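Local coordinates for protein 433aa long hypothetical phosphoribosylglycinamide formyl transferase (Pyrococcus horikoshii, PDB 2DWC) that belongs to the ATP-grasp superfamily, resembles PurT in its C-terminal part, and binds adenosine-5'-diphosphate in a pocket formed around its ATP-grasp domain, at residues V259-I262 with A263-T267; L11-A14 with T15-S18. All blocks are in the same frame, centred on the assembly; numbering follows the deposited sequence.

How the contacts relate
Near the N terminus, contact 2 comes first: residues 11-18 turn back on themselves in the loop between strand 10-11 and strand 21-25, the latter an inner strand of the parallel sheet of the preATP-grasp domain. Residues of the second subunit bond to this loop, which places it at the subunit interface. Much later in the chain, contact 1 lies within helix 253-270 of the ATP-grasp domain, whose side chains pack on the mixed sheet; its two segments are successive turns of helix, and the loop it closes is no longer than a helical turn. The contacts neither nest nor cross, but follow in series. Their centres are about 37 Å apart and their nearest atoms about 24 Å, so they do not touch.

Contact 1 of 2, residues V259-I262 with A263-T267; sequences VYRI and AKRIT
Ile262 and Ile266, one helical turn apart, lie side by side and point the same way, with Ile262 CG2 meeting Ile266 CD1 at 3.9 Å. Their matching first torsions (chi1 -76° in Ile262) place each CG1 beside its own backbone N, which brings CD1 of Ile266 back over the preceding turn. The carbonyl under this pair is used as well: Ile266 N donates to Ile262 O at 3.1 Å. Ala263, next to Ile262, is held in the same way, its N 2.9 Å from Val259 O and its CB 3.4 Å from that same oxygen. These i to i+4 bonds identify the stretch as alpha helix, part of helix 253-270, which packs on the mixed sheet of the ATP-grasp domain. Ala263 touches Glu213, Phe229 and Met280 on three strands of that sheet, while Ile266 rests on Val278 and its side chain lies about 13 Å from the bound ADP. On a more solvent-accessible side, Arg261 and Arg265 also run alongside each other. Arg261 bends at its third torsion (chi3 73°) and turns NH1 to within 3.0 Å of Arg265 NE. Both atoms are donors of positively charged guanidinium groups, so the approach is a like-charge contact and not a hydrogen bond, made edge to edge with the guanidinium planes 74° apart. NH1 also lies 3.4 Å from Arg265 CD. A salt bridge from Arg261 NE to Glu258, a turn earlier, probably offsets some of the positive charge gathered here, and Lys264 NZ is paired likewise with Asp268.

Contact 2 of 2, residues L11-A14 with T15-S18; sequences LGTA and TTDS
Thr16 folds back onto Thr13 and closes a type II beta turn from Thr13 to Thr16, and an ST turn starts at the same Thr16. Thr13 O accepts two bonds from the same residue: Thr16 N lies 3.2 Å from Thr13 O, and Thr16 OG1 approaches Thr13 O more closely, at 2.8 Å. That second grip depends on chi1 of Thr16 (75°), which sets OG1 between its own N and carbonyl carbon, facing inward across the turn. The same hydroxyl defines the ST turn by taking a bond from Ser18 N at 3.2 Å. Ser18 OG receives Thr13 N at 3.0 Å and lies within bonding distance of both Thr16 OG1 and Pro357 O of the second subunit, which compete for its one proton. At the turn's third position Thr15 adopts a positive phi of 76°, a backbone shape more often taken by glycine; its OG1 donates to the preceding carbonyl, Ala14 O, at 2.6 Å. Further out, Glu44 receives Thr15 N and Gln20 receives Gly12 N. The second subunit joins this network: Pro357 O of that chain also bonds Thr13 OG1, while Arg416 of the same chain forms a salt bridge with Asp17. Where the ends of the loop draw together, Gly12 CA makes a CH...O contact with Ser18 O at 3.1 Å, the angle at the hydrogen being 156°.

Contact 1 of 2, residues V259-I262 with A263-T267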
ATOM      1  N   VAL B 259      29.397  -1.666  -5.235  1.00 24.63           N
ATOM      2  CA  VAL B 259      28.412  -1.314  -4.177  1.00 23.90           C
ATOM      3  C   VAL B 259      27.865  -2.620  -3.607  1.00 21.95           C
ATOM      4  O   VAL B 259      27.809  -2.800  -2.391  1.00 22.69           O
ATOM      5  CB  VAL B 259      27.261  -0.442  -4.769  1.00 25.27           C
ATOM      6  CG1 VAL B 259      26.014  -0.441  -3.827  1.00 24.40           C
ATOM      7  CG2 VAL B 259      27.761   0.980  -4.961  1.00 24.07           C
ATOM      8  N   TYR B 260      27.485  -3.558  -4.473  1.00 20.27           N
ATOM      9  CA  TYR B 260      26.968  -4.847  -3.999  1.00 20.09           C
ATOM     10  C   TYR B 260      28.047  -5.607  -3.228  1.00 29.14           C
ATOM     11  O   TYR B 260      27.772  -6.200  -2.201  1.00 21.21           O
ATOM     12  CB  TYR B 260      26.494  -5.748  -5.152  1.00 23.13           C
ATOM     13  CG  TYR B 260      25.397  -5.145  -6.024  1.00 20.78           C
ATOM     14  CD1 TYR B 260      25.284  -5.474  -7.381  1.00 24.08           C
ATOM     15  CD2 TYR B 260      24.477  -4.230  -5.489  1.00 27.42           C
ATOM     16  CE1 TYR B 260      24.293  -4.907  -8.177  1.00 26.77           C
ATOM     17  CE2 TYR B 260      23.480  -3.644  -6.283  1.00 25.97           C
ATOM     18  CZ  TYR B 260      23.389  -3.976  -7.615  1.00 27.92           C
ATOM     19  OH  TYR B 260      22.442  -3.345  -8.395  1.00 24.19           O
ATOM     20  N   ARG B 261      29.284  -5.602  -3.728  1.00 23.85           N
ATOM     21  CA  ARG B 261      30.342  -6.323  -3.035  1.00 22.66           C
ATOM     22  C   ARG B 261      30.587  -5.788  -1.614  1.00 21.11           C
ATOM     23  O   ARG B 261      30.740  -6.573  -0.655  1.00 23.59           O
ATOM     24  CB  ARG B 261      31.653  -6.221  -3.870  1.00 30.24           C
ATOM     25  CG  ARG B 261      32.808  -7.101  -3.349  1.00 33.12           C
ATOM     26  CD  ARG B 261      34.149  -6.777  -4.060  1.00 30.89           C
ATOM     27  NE  ARG B 261      34.737  -5.502  -3.642  1.00 32.57           N
ATOM     28  CZ  ARG B 261      35.324  -5.290  -2.465  1.00 38.84           C
ATOM     29  NH1 ARG B 261      35.406  -6.271  -1.566  1.00 35.05           N
ATOM     30  NH2 ARG B 261      35.850  -4.098  -2.196  1.00 37.02           N
ATOM     31  N   ILE B 262      30.657  -4.469  -1.490  1.00 21.61           N
ATOM     32  CA  ILE B 262      30.910  -3.819  -0.191  1.00 22.81           C
ATOM     33  C   ILE B 262      29.723  -4.069   0.747  1.00 25.31           C
ATOM     34  O   ILE B 262      29.903  -4.428   1.930  1.00 20.68           O
ATOM     35  CB  ILE B 262      31.148  -2.309  -0.395  1.00 28.16           C
ATOM     36  CG1 ILE B 262      32.568  -2.117  -0.962  1.00 26.01           C
ATOM     37  CG2 ILE B 262      31.015  -1.541   0.927  1.00 24.56           C
ATOM     38  CD1 ILE B 262      32.843  -0.783  -1.481  1.00 28.37           C
ATOM     39  N   ALA B 263      28.509  -3.877   0.225  1.00 22.87           N
ATOM     40  CA  ALA B 263      27.315  -4.132   1.064  1.00 22.33           C
ATOM     41  C   ALA B 263      27.320  -5.584   1.563  1.00 20.69           C
ATOM     42  O   ALA B 263      27.057  -5.854   2.738  1.00 23.16           O
ATOM     43  CB  ALA B 263      25.981  -3.835   0.225  1.00 19.99           C
ATOM     44  N   LYS B 264      27.633  -6.545   0.695  1.00 17.43           N
ATOM     45  CA  LYS B 264      27.634  -7.947   1.113  1.00 20.96           C
ATOM     46  C   LYS B 264      28.621  -8.228   2.246  1.00 22.67           C
ATOM     47  O   LYS B 264      28.306  -8.968   3.194  1.00 21.79           O
ATOM     48  CB  LYS B 264      27.943  -8.856  -0.092  1.00 27.69           C
ATOM     49  CG  LYS B 264      28.015 -10.368   0.219  1.00 32.83           C
ATOM     50  CD  LYS B 264      26.675 -10.953   0.563  1.00 41.50           C
ATOM     51  CE  LYS B 264      26.635 -12.482   0.325  1.00 44.06           C
ATOM     52  NZ  LYS B 264      27.606 -13.245   1.175  1.00 38.65           N
ATOM     53  N   ARG B 265      29.812  -7.644   2.143  1.00 24.13           N
ATOM     54  CA  ARG B 265      30.838  -7.853   3.178  1.00 21.85           C
ATOM     55  C   ARG B 265      30.345  -7.285   4.511  1.00 23.04           C
ATOM     56  O   ARG B 265      30.570  -7.880   5.557  1.00 22.31           O
ATOM     57  CB  ARG B 265      32.144  -7.170   2.774  1.00 29.35           C
ATOM     58  CG  ARG B 265      33.011  -8.009   1.825  1.00 31.45           C
ATOM     59  CD  ARG B 265      34.278  -7.238   1.495  1.00 34.68           C
ATOM     60  NE  ARG B 265      35.296  -8.043   0.838  1.00 55.61           N
ATOM     61  CZ  ARG B 265      35.890  -9.093   1.391  1.00 60.62           C
ATOM     62  NH1 ARG B 265      35.561  -9.485   2.623  1.00 59.75           N
ATOM     63  NH2 ARG B 265      36.833  -9.737   0.713  1.00 59.84           N
ATOM     64  N   ILE B 266      29.630  -6.168   4.453  1.00 22.78           N
ATOM     65  CA  ILE B 266      29.128  -5.547   5.679  1.00 19.82           C
ATOM     66  C   ILE B 266      27.970  -6.343   6.276  1.00 22.77           C
ATOM     67  O   ILE B 266      27.960  -6.632   7.468  1.00 21.11           O
ATOM     68  CB  ILE B 266      28.685  -4.112   5.424  1.00 26.01           C
ATOM     69  CG1 ILE B 266      29.936  -3.239   5.208  1.00 24.21           C
ATOM     70  CG2 ILE B 266      27.858  -3.577   6.636  1.00 24.22           C
ATOM     71  CD1 ILE B 266      29.641  -1.873   4.548  1.00 22.37           C
ATOM     72  N   THR B 267      26.988  -6.685   5.455  1.00 19.95           N
ATOM     73  CA  THR B 267      25.858  -7.428   6.020  1.00 26.24           C
ATOM     74  C   THR B 267      26.233  -8.844   6.456  1.00 23.44           C
ATOM     75  O   THR B 267      25.648  -9.369   7.402  1.00 20.69           O
ATOM     76  CB  THR B 267      24.634  -7.421   5.060  1.00 20.70           C
ATOM     77  OG1 THR B 267      24.965  -8.078   3.839  1.00 22.08           O
ATOM     78  CG2 THR B 267      24.209  -5.960   4.768  1.00 19.42           C
TER

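Contact 2 of 2, residues L11-A14 with T15-S18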
ATOM      1  N   LEU B  11       1.063 -18.708   7.779  1.00 15.10           N
ATOM      2  CA  LEU B  11       0.649 -17.497   8.480  1.00 14.77           C
ATOM      3  C   LEU B  11      -0.769 -17.698   8.948  1.00 16.28           C
ATOM      4  O   LEU B  11      -1.621 -18.256   8.218  1.00 15.35           O
ATOM      5  CB  LEU B  11       0.648 -16.260   7.552  1.00 14.22           C
ATOM      6  CG  LEU B  11       2.002 -15.599   7.248  1.00 15.57           C
ATOM      7  CD1 LEU B  11       1.782 -14.503   6.186  1.00 14.06           C
ATOM      8  CD2 LEU B  11       2.629 -15.022   8.506  1.00 17.38           C
ATOM      9  N   GLY B  12      -1.016 -17.227  10.169  1.00 15.62           N
ATOM     10  CA  GLY B  12      -2.348 -17.196  10.737  1.00 14.50           C
ATOM     11  C   GLY B  12      -3.013 -15.845  10.489  1.00 15.81           C
ATOM     12  O   GLY B  12      -2.605 -15.087   9.594  1.00 18.18           O
ATOM     13  N   THR B  13      -4.014 -15.521  11.302  1.00 15.30           N
ATOM     14  CA  THR B  13      -4.836 -14.308  11.077  1.00 12.86           C
ATOM     15  C   THR B  13      -4.879 -13.382  12.259  1.00 13.75           C
ATOM     16  O   THR B  13      -5.231 -13.798  13.355  1.00 14.86           O
ATOM     17  CB  THR B  13      -6.298 -14.758  10.750  1.00 15.02           C
ATOM     18  OG1 THR B  13      -6.284 -15.515   9.535  1.00 15.78           O
ATOM     19  CG2 THR B  13      -7.275 -13.550  10.493  1.00 14.23           C
ATOM     20  N   ALA B  14      -4.519 -12.131  12.008  1.00 11.86           N
ATOM     21  CA  ALA B  14      -4.540 -11.087  13.048  1.00 12.46           C
ATOM     22  C   ALA B  14      -5.904 -11.058  13.743  1.00 11.98           C
ATOM     23  O   ALA B  14      -6.970 -11.278  13.115  1.00 16.47           O
ATOM     24  CB  ALA B  14      -4.305  -9.698  12.377  1.00 15.03           C
ATOM     25  N   THR B  15      -5.855 -10.708  15.038  1.00 12.27           N
ATOM     26  CA  THR B  15      -6.990 -10.586  15.935  1.00 12.34           C
ATOM     27  C   THR B  15      -7.562 -11.943  16.428  1.00 14.03           C
ATOM     28  O   THR B  15      -8.436 -11.945  17.279  1.00 14.42           O
ATOM     29  CB  THR B  15      -8.182  -9.706  15.406  1.00 13.72           C
ATOM     30  OG1 THR B  15      -9.032 -10.440  14.497  1.00 14.08           O
ATOM     31  CG2 THR B  15      -7.657  -8.422  14.749  1.00 19.91           C
ATOM     32  N   THR B  16      -7.025 -13.059  15.929  1.00 14.35           N
ATOM     33  CA  THR B  16      -7.475 -14.384  16.351  1.00 15.15           C
ATOM     34  C   THR B  16      -6.293 -15.065  17.001  1.00 14.20           C
ATOM     35  O   THR B  16      -5.176 -14.550  16.975  1.00 15.27           O
ATOM     36  CB  THR B  16      -7.958 -15.293  15.160  1.00 12.64           C
ATOM     37  OG1 THR B  16      -6.821 -15.789  14.418  1.00 14.74           O
ATOM     38  CG2 THR B  16      -8.854 -14.487  14.224  1.00 16.15           C
ATOM     39  N   ASP B  17      -6.528 -16.232  17.589  1.00 13.85           N
ATOM     40  CA  ASP B  17      -5.401 -16.897  18.231  1.00 15.83           C
ATOM     41  C   ASP B  17      -4.393 -17.509  17.250  1.00 19.58           C
ATOM     42  O   ASP B  17      -3.355 -17.994  17.687  1.00 20.73           O
ATOM     43  CB  ASP B  17      -5.878 -17.961  19.228  1.00 15.08           C
ATOM     44  CG  ASP B  17      -6.423 -19.201  18.517  1.00 24.95           C
ATOM     45  OD1 ASP B  17      -5.824 -20.268  18.662  1.00 34.36           O
ATOM     46  OD2 ASP B  17      -7.429 -19.104  17.809  1.00 21.14           O
ATOM     47  N   SER B  18      -4.640 -17.482  15.940  1.00 15.94           N
ATOM     48  CA  SER B  18      -3.600 -18.039  15.040  1.00 15.55           C
ATOM     49  C   SER B  18      -2.645 -16.925  14.553  1.00 16.04           C
ATOM     50  O   SER B  18      -1.690 -17.150  13.810  1.00 15.21           O
ATOM     51  CB  SER B  18      -4.226 -18.716  13.809  1.00 17.38           C
ATOM     52  OG  SER B  18      -4.925 -17.780  12.996  1.00 16.66           O
TER